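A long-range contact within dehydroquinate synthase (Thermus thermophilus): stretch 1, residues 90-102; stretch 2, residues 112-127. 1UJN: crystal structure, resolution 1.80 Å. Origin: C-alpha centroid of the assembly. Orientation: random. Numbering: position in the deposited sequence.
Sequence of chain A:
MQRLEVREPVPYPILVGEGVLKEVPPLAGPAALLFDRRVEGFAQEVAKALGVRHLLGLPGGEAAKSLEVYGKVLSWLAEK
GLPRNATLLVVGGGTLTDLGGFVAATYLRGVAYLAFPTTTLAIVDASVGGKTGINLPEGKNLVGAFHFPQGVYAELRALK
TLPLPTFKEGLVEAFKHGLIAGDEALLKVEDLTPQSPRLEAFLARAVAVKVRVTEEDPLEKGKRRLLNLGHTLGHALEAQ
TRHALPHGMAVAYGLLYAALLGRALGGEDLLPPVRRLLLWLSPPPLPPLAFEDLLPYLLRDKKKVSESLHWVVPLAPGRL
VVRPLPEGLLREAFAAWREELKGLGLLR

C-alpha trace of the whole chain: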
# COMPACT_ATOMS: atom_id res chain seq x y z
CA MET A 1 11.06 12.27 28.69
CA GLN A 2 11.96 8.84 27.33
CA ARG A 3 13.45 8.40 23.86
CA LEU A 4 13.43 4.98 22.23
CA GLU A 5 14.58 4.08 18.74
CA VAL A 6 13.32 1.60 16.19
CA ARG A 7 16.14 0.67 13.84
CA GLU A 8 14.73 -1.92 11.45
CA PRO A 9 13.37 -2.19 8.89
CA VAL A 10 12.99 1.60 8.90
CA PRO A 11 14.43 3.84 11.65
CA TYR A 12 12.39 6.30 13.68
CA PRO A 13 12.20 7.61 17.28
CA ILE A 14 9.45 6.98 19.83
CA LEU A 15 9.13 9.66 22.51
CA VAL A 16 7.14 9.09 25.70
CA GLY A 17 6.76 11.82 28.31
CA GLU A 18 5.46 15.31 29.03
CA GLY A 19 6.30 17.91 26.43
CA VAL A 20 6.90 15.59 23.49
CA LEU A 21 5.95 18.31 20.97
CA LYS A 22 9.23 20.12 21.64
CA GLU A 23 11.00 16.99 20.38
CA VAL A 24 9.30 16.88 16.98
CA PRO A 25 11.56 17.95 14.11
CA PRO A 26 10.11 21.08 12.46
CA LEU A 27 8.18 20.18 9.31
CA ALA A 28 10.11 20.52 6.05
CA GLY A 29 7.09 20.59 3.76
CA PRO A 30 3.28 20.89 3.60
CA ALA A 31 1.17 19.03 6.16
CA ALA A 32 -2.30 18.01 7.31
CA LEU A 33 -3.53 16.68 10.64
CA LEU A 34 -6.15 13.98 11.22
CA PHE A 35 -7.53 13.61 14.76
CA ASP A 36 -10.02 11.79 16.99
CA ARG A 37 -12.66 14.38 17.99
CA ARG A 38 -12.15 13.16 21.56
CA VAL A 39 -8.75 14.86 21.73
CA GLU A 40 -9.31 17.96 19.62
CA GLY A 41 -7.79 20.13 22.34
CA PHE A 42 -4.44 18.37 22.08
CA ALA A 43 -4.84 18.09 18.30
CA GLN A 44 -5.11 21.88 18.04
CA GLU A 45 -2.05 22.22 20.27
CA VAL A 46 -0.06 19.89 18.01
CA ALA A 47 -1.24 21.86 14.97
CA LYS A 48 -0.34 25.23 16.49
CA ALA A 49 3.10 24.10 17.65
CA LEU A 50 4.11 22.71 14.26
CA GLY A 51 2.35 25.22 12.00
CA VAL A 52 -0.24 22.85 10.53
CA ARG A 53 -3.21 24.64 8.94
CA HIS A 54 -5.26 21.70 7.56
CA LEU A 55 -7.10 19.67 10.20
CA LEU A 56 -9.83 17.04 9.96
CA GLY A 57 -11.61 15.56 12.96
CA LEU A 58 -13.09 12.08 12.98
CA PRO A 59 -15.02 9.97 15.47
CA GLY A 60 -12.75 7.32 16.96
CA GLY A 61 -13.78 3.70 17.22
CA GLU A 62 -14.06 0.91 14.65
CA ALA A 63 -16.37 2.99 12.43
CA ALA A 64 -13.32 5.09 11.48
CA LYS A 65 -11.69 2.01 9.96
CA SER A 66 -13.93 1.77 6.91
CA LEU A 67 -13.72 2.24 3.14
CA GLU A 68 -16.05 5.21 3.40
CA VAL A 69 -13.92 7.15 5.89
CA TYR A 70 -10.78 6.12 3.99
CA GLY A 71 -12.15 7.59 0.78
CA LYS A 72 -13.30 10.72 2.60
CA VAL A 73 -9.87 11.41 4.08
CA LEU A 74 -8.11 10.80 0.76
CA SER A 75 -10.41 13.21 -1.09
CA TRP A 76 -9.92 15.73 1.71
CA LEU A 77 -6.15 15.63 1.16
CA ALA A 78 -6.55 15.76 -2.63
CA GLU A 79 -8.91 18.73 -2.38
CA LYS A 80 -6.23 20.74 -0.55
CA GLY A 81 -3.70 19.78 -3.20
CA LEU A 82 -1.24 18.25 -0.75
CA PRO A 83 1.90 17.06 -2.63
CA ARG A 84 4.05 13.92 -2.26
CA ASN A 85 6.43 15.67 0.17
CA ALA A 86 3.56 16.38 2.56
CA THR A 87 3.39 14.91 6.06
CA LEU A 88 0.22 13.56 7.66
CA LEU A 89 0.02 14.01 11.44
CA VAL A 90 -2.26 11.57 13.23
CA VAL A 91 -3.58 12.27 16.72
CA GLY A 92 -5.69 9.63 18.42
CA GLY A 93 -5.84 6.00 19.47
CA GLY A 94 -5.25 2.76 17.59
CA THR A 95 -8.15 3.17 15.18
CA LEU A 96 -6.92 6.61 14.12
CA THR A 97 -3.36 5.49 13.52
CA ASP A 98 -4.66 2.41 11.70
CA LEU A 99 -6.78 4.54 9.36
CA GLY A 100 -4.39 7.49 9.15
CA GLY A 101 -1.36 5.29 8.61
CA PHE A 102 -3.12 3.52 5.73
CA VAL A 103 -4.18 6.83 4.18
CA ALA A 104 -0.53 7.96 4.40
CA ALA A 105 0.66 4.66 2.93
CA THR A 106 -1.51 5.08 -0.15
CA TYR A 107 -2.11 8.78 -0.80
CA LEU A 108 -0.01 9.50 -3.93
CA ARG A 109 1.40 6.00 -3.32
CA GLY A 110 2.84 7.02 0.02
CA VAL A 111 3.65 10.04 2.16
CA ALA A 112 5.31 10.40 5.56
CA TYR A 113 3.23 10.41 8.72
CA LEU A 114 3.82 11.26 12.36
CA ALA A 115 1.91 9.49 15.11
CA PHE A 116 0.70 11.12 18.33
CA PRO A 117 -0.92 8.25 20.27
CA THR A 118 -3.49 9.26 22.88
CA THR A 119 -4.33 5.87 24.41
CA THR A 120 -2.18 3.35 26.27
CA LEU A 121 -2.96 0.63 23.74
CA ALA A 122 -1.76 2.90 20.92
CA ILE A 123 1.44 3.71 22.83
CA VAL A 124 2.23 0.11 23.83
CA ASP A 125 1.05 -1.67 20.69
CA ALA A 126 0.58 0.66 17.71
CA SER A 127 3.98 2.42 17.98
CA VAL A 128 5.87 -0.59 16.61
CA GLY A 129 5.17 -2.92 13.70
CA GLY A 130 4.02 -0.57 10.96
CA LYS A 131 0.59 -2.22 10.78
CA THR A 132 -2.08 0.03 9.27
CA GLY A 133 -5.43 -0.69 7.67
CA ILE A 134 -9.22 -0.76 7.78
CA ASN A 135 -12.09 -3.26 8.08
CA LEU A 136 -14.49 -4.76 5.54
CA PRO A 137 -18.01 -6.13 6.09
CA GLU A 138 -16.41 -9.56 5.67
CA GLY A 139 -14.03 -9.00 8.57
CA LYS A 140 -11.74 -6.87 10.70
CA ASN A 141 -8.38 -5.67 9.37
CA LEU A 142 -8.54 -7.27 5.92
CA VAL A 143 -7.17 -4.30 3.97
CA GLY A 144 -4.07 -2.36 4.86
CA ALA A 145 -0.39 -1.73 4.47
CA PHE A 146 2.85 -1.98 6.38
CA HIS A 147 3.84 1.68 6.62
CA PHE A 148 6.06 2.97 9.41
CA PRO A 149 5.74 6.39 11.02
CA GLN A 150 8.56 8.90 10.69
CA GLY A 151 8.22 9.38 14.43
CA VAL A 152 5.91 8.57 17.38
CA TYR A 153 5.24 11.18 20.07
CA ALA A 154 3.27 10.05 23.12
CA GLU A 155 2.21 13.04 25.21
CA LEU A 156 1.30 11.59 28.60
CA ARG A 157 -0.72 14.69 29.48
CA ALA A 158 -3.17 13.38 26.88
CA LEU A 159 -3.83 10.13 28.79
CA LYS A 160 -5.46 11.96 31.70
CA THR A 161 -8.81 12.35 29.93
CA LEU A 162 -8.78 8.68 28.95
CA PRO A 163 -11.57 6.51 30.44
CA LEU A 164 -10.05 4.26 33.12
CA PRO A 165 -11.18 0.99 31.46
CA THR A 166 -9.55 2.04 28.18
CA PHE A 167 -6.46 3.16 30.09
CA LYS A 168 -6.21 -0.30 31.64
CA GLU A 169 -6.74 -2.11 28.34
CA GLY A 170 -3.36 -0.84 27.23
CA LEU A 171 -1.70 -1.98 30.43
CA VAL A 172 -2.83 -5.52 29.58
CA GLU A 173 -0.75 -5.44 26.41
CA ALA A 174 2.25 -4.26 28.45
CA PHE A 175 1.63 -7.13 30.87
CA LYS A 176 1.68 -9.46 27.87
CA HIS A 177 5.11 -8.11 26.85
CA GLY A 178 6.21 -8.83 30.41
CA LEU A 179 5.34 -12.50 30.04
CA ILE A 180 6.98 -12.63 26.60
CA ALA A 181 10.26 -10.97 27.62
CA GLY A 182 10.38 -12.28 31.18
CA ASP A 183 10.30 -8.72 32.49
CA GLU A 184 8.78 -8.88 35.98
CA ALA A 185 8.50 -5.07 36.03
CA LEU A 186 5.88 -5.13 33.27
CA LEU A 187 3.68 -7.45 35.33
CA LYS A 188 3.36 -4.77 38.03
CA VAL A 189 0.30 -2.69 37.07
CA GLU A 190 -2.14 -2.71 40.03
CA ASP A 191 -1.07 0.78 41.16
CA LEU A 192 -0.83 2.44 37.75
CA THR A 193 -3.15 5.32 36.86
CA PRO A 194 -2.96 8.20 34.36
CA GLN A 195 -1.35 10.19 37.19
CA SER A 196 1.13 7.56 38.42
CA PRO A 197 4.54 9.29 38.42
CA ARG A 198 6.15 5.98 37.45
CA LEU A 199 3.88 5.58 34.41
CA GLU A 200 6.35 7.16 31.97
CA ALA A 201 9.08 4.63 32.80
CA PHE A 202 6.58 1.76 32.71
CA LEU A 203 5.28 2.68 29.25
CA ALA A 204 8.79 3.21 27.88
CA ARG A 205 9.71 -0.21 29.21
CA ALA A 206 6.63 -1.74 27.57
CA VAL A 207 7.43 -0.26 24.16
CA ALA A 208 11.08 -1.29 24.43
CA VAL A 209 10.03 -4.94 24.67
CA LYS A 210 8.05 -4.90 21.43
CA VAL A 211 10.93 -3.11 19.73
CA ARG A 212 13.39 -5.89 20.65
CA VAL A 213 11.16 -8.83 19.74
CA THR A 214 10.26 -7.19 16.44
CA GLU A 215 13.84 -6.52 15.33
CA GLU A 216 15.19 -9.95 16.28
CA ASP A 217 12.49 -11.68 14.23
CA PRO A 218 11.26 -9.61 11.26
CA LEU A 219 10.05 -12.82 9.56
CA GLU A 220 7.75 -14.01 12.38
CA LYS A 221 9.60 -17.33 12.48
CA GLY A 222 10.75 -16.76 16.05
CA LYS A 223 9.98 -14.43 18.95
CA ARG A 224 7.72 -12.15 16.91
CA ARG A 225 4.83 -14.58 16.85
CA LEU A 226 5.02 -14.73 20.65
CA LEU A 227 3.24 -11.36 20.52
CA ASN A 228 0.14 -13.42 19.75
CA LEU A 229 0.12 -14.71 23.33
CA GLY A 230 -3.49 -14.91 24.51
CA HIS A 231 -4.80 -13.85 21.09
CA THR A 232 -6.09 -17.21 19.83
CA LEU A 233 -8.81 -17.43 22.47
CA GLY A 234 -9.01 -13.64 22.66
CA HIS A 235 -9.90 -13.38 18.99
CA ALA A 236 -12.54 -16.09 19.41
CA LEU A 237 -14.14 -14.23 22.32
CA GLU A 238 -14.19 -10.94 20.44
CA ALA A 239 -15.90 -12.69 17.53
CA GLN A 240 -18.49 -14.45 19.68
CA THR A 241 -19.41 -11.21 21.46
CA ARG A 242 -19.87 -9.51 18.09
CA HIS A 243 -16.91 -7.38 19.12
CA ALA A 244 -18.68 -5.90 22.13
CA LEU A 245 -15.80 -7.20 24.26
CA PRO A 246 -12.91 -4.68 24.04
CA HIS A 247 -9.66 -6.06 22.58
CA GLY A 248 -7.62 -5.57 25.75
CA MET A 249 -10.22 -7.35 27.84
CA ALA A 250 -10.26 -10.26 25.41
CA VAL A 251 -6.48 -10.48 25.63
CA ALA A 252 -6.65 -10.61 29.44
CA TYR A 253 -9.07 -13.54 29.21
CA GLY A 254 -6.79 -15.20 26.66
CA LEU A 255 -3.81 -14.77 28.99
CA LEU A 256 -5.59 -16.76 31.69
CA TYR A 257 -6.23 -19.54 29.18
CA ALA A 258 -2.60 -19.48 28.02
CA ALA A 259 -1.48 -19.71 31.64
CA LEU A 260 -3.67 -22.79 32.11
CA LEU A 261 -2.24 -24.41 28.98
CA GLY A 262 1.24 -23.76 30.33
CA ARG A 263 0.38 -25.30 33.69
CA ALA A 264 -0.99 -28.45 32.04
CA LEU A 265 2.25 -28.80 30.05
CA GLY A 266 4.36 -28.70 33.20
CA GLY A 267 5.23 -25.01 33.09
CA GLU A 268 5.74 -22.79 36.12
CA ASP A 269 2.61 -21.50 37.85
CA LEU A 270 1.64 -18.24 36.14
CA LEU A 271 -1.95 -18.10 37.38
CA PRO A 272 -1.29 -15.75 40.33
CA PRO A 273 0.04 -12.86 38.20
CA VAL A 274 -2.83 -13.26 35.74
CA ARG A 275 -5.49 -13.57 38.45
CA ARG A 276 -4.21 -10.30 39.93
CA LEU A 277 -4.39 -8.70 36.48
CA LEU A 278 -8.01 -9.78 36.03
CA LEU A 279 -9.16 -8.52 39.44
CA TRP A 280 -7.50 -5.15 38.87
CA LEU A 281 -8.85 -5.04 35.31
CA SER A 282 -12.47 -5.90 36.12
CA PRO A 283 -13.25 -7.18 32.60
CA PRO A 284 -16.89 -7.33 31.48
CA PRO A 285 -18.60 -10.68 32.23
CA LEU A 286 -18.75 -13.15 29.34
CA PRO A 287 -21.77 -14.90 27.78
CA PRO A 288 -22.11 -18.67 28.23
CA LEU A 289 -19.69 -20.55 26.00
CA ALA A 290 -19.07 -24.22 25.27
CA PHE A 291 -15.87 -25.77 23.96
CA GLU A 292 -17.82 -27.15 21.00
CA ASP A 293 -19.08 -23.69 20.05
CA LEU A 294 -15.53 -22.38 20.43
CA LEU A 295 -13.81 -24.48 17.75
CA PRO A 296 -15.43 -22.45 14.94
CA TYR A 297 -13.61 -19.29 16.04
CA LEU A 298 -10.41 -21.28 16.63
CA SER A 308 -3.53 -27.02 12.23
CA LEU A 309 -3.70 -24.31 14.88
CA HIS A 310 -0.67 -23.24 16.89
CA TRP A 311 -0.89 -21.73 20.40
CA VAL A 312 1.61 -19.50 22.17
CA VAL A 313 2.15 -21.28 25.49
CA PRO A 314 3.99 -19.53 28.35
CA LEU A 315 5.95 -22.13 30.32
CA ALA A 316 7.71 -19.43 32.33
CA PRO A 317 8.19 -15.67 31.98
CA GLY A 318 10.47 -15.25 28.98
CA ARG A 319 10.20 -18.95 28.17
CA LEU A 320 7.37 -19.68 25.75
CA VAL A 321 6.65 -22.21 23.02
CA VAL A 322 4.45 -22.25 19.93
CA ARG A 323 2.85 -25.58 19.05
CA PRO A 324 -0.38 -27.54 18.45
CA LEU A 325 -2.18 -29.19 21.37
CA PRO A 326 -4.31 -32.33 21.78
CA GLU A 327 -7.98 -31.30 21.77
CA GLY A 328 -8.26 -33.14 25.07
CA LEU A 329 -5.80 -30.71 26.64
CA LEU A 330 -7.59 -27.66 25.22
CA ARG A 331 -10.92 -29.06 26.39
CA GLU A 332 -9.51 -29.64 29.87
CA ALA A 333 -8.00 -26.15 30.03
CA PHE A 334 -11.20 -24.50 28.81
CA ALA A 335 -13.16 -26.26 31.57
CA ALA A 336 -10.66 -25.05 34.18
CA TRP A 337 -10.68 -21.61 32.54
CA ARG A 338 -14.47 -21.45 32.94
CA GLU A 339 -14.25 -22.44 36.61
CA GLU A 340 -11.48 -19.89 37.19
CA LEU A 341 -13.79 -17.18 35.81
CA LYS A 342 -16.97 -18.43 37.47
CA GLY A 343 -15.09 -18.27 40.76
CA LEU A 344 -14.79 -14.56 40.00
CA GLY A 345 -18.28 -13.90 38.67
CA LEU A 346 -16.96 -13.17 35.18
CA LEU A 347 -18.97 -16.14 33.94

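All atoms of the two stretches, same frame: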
# COMPACT_ATOMS: atom_id res chain seq x y z
N VAL A 90 -1.10 12.30 12.75
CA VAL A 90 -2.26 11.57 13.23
C VAL A 90 -2.33 11.57 14.75
O VAL A 90 -1.44 11.04 15.43
CB VAL A 90 -2.25 10.11 12.71
CG1 VAL A 90 -3.57 9.44 13.02
CG2 VAL A 90 -1.99 10.10 11.20
N VAL A 91 -3.40 12.15 15.27
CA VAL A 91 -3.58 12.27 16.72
C VAL A 91 -4.81 11.50 17.17
O VAL A 91 -5.94 11.85 16.83
CB VAL A 91 -3.75 13.76 17.12
CG1 VAL A 91 -3.76 13.89 18.64
CG2 VAL A 91 -2.62 14.60 16.50
N GLY A 92 -4.59 10.44 17.94
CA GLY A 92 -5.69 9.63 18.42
C GLY A 92 -5.22 8.27 18.88
O GLY A 92 -4.03 8.05 19.10
N GLY A 93 -6.17 7.35 19.03
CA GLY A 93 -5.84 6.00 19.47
C GLY A 93 -5.55 5.07 18.31
O GLY A 93 -5.36 5.53 17.18
N GLY A 94 -5.54 3.77 18.60
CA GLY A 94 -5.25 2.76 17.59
C GLY A 94 -6.04 2.82 16.29
O GLY A 94 -5.48 2.59 15.21
N THR A 95 -7.33 3.11 16.38
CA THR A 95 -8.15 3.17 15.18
C THR A 95 -7.74 4.33 14.28
O THR A 95 -7.77 4.22 13.06
CB THR A 95 -9.65 3.30 15.53
OG1 THR A 95 -9.86 4.48 16.32
CG2 THR A 95 -10.12 2.08 16.31
N LEU A 96 -7.34 5.45 14.89
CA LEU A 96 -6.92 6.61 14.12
C LEU A 96 -5.58 6.38 13.45
O LEU A 96 -5.40 6.79 12.31
CB LEU A 96 -6.83 7.86 15.02
CG LEU A 96 -7.94 8.90 14.86
CD1 LEU A 96 -7.89 9.50 13.46
CD2 LEU A 96 -9.31 8.28 15.13
N THR A 97 -4.65 5.74 14.14
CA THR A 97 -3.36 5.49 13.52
C THR A 97 -3.50 4.41 12.46
O THR A 97 -2.80 4.44 11.46
CB THR A 97 -2.27 5.11 14.56
OG1 THR A 97 -2.79 4.13 15.47
CG2 THR A 97 -1.84 6.34 15.34
N ASP A 98 -4.42 3.47 12.68
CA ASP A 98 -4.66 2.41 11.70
C ASP A 98 -5.16 3.04 10.40
O ASP A 98 -4.62 2.80 9.32
CB ASP A 98 -5.71 1.41 12.23
CG ASP A 98 -5.12 0.36 13.16
OD1 ASP A 98 -5.90 -0.42 13.74
OD2 ASP A 98 -3.88 0.31 13.30
N LEU A 99 -6.21 3.86 10.52
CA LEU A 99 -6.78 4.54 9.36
C LEU A 99 -5.81 5.55 8.77
O LEU A 99 -5.51 5.50 7.57
CB LEU A 99 -8.07 5.26 9.77
CG LEU A 99 -8.67 6.19 8.71
CD1 LEU A 99 -9.25 5.36 7.57
CD2 LEU A 99 -9.73 7.06 9.34
N GLY A 100 -5.32 6.47 9.61
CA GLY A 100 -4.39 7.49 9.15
C GLY A 100 -3.10 6.95 8.55
O GLY A 100 -2.58 7.52 7.60
N GLY A 101 -2.59 5.87 9.12
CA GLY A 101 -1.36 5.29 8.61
C GLY A 101 -1.59 4.69 7.23
O GLY A 101 -0.71 4.74 6.37
N PHE A 102 -2.78 4.13 7.02
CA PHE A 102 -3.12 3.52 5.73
C PHE A 102 -3.35 4.60 4.68
O PHE A 102 -2.98 4.43 3.51
CB PHE A 102 -4.36 2.63 5.89
CG PHE A 102 -4.73 1.89 4.63
CD1 PHE A 102 -3.78 1.18 3.91
CD2 PHE A 102 -6.05 1.91 4.17
CE1 PHE A 102 -4.12 0.49 2.75
CE2 PHE A 102 -6.41 1.22 3.01
CZ PHE A 102 -5.44 0.51 2.30
N ALA A 112 4.88 10.58 4.17
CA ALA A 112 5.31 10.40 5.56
C ALA A 112 4.18 10.73 6.53
O ALA A 112 3.28 11.51 6.23
CB ALA A 112 6.51 11.30 5.84
N TYR A 113 4.21 10.09 7.70
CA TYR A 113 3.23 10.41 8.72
C TYR A 113 3.87 10.36 10.09
O TYR A 113 4.84 9.64 10.31
CB TYR A 113 1.98 9.51 8.65
CG TYR A 113 2.12 8.11 9.17
CD1 TYR A 113 2.71 7.11 8.41
CD2 TYR A 113 1.58 7.76 10.41
CE1 TYR A 113 2.76 5.79 8.87
CE2 TYR A 113 1.63 6.45 10.88
CZ TYR A 113 2.21 5.47 10.10
OH TYR A 113 2.21 4.17 10.54
N LEU A 114 3.34 11.19 10.99
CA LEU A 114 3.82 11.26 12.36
C LEU A 114 2.66 10.82 13.23
O LEU A 114 1.52 11.23 13.01
CB LEU A 114 4.21 12.70 12.72
CG LEU A 114 5.42 13.28 12.00
CD1 LEU A 114 5.59 14.74 12.38
CD2 LEU A 114 6.66 12.48 12.36
N ALA A 115 2.95 9.99 14.22
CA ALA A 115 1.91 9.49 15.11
C ALA A 115 1.97 10.14 16.48
O ALA A 115 3.04 10.28 17.07
CB ALA A 115 2.03 7.98 15.24
N PHE A 116 0.81 10.53 16.99
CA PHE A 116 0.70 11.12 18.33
C PHE A 116 -0.37 10.30 19.04
O PHE A 116 -1.54 10.69 19.11
CB PHE A 116 0.27 12.58 18.23
CG PHE A 116 1.27 13.46 17.54
CD1 PHE A 116 1.31 13.53 16.16
CD2 PHE A 116 2.21 14.18 18.28
CE1 PHE A 116 2.27 14.32 15.51
CE2 PHE A 116 3.17 14.97 17.64
CZ PHE A 116 3.19 15.04 16.26
N PRO A 117 0.02 9.13 19.57
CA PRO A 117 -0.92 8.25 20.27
C PRO A 117 -1.51 8.89 21.52
O PRO A 117 -0.82 9.58 22.27
CB PRO A 117 -0.08 7.01 20.56
CG PRO A 117 1.30 7.57 20.72
CD PRO A 117 1.39 8.59 19.61
N THR A 118 -2.80 8.69 21.72
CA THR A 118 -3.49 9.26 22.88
C THR A 118 -4.17 8.21 23.76
O THR A 118 -5.03 8.53 24.57
CB THR A 118 -4.53 10.31 22.43
OG1 THR A 118 -5.45 9.71 21.52
CG2 THR A 118 -3.83 11.48 21.74
N THR A 119 -3.78 6.95 23.59
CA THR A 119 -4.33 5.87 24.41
C THR A 119 -3.14 4.98 24.80
O THR A 119 -2.11 5.01 24.13
CB THR A 119 -5.35 4.98 23.64
OG1 THR A 119 -4.68 4.24 22.62
CG2 THR A 119 -6.45 5.84 23.02
N THR A 120 -3.28 4.21 25.87
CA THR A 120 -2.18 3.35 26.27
C THR A 120 -1.97 2.23 25.26
O THR A 120 -0.83 1.86 24.94
CB THR A 120 -2.43 2.73 27.67
OG1 THR A 120 -3.77 2.24 27.75
CG2 THR A 120 -2.20 3.78 28.75
N LEU A 121 -3.06 1.70 24.73
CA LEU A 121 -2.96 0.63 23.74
C LEU A 121 -2.20 1.12 22.51
O LEU A 121 -1.39 0.38 21.94
CB LEU A 121 -4.36 0.14 23.34
CG LEU A 121 -4.43 -1.00 22.31
CD1 LEU A 121 -3.64 -2.21 22.81
CD2 LEU A 121 -5.89 -1.39 22.09
N ALA A 122 -2.44 2.36 22.09
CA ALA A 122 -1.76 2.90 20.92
C ALA A 122 -0.27 3.10 21.22
O ALA A 122 0.57 2.89 20.35
CB ALA A 122 -2.39 4.21 20.49
N ILE A 123 0.05 3.50 22.45
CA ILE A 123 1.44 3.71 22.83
C ILE A 123 2.19 2.38 22.90
O ILE A 123 3.26 2.22 22.31
CB ILE A 123 1.55 4.41 24.21
CG1 ILE A 123 0.95 5.82 24.13
CG2 ILE A 123 3.01 4.46 24.66
CD1 ILE A 123 0.96 6.57 25.46
N VAL A 124 1.61 1.42 23.62
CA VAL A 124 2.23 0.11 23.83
C VAL A 124 2.22 -0.83 22.62
O VAL A 124 3.17 -1.58 22.42
CB VAL A 124 1.55 -0.64 25.02
CG1 VAL A 124 2.12 -2.04 25.18
CG2 VAL A 124 1.76 0.15 26.30
N ASP A 125 1.17 -0.76 21.82
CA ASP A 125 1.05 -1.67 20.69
C ASP A 125 1.17 -1.08 19.29
O ASP A 125 1.84 -1.65 18.43
CB ASP A 125 -0.27 -2.44 20.82
CG ASP A 125 -0.34 -3.64 19.91
OD1 ASP A 125 0.64 -4.42 19.87
OD2 ASP A 125 -1.38 -3.82 19.23
N ALA A 126 0.54 0.06 19.05
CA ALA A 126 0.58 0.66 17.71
C ALA A 126 1.86 1.40 17.31
O ALA A 126 2.05 1.69 16.13
CB ALA A 126 -0.63 1.58 17.53
N SER A 127 2.74 1.69 18.27
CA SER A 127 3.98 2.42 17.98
C SER A 127 5.05 1.62 17.25
O SER A 127 5.98 2.21 16.69
CB SER A 127 4.58 2.96 19.28
OG SER A 127 4.81 1.89 20.20
O HOH W 1 -6.36 2.39 21.04

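Strand 90-92 lies beside strand 112-117, and the two run parallel, 15° apart. Four backbone hydrogen bonds zip them together, with the donor alternating between the stretches. V90 N donates to L114 O at 2.8 Å, and V90 O accepts from F116 N, also at 2.8 Å. G92 N donates to F116 O at a longer 3.3 Å, and G92 O accepts from T118 N at 3.0 Å. V90 and G92 thus use both backbone polar groups toward the neighbour. P117 has no amide hydrogen, but its CA approaches G92 O at 3.3 Å as a CA-H...O contact. V91 CA makes a similar contact with F116 O at 3.5 Å.

V91 and F116 share one sheet face, where V91 CG2 meets F116 CB at 3.9 Å. V90 and A115 lie on the other face. There V90 CG2 reaches Y113 CD2 at 4.3 Å. G101 CA sits over a face of the Y113 ring, 4.0 Å from its centroid, a CH-pi contact. Y113 OH is bonded elsewhere in the structure.

Beyond the strands, each stretch turns into a helix. G93 holds the N-cap position of helix 94-102. Its O takes the first-turn backbone bonds, from T97 N at 3.1 Å and, weakly, from L96 N at 3.0 Å. G93 CA lies 3.6 Å from T119 CG2, and a CB on G93 would clash with that methyl. T119 caps the second helix, its OG1 accepting from A122 N at 3.0 Å. A water joins the two helix starts. It accepts from G94 N at 2.9 Å and is hydrogen-bonded to T119 OG1 at 3.0 Å, so the free amide of G94 is satisfied without a direct protein bond.

A122 CB packs 3.7 Å from G94 N; its small methyl fits the close approach of the helix starts. T97 points toward the second stretch, with CG2 4.2 Å from A115 CB. T97 OG1 lies 3.1 Å from G94 O, within hydrogen-bonding reach. The A126 CB methyl, 3.9 Å from T97 OG1, offers it only van der Waals contact.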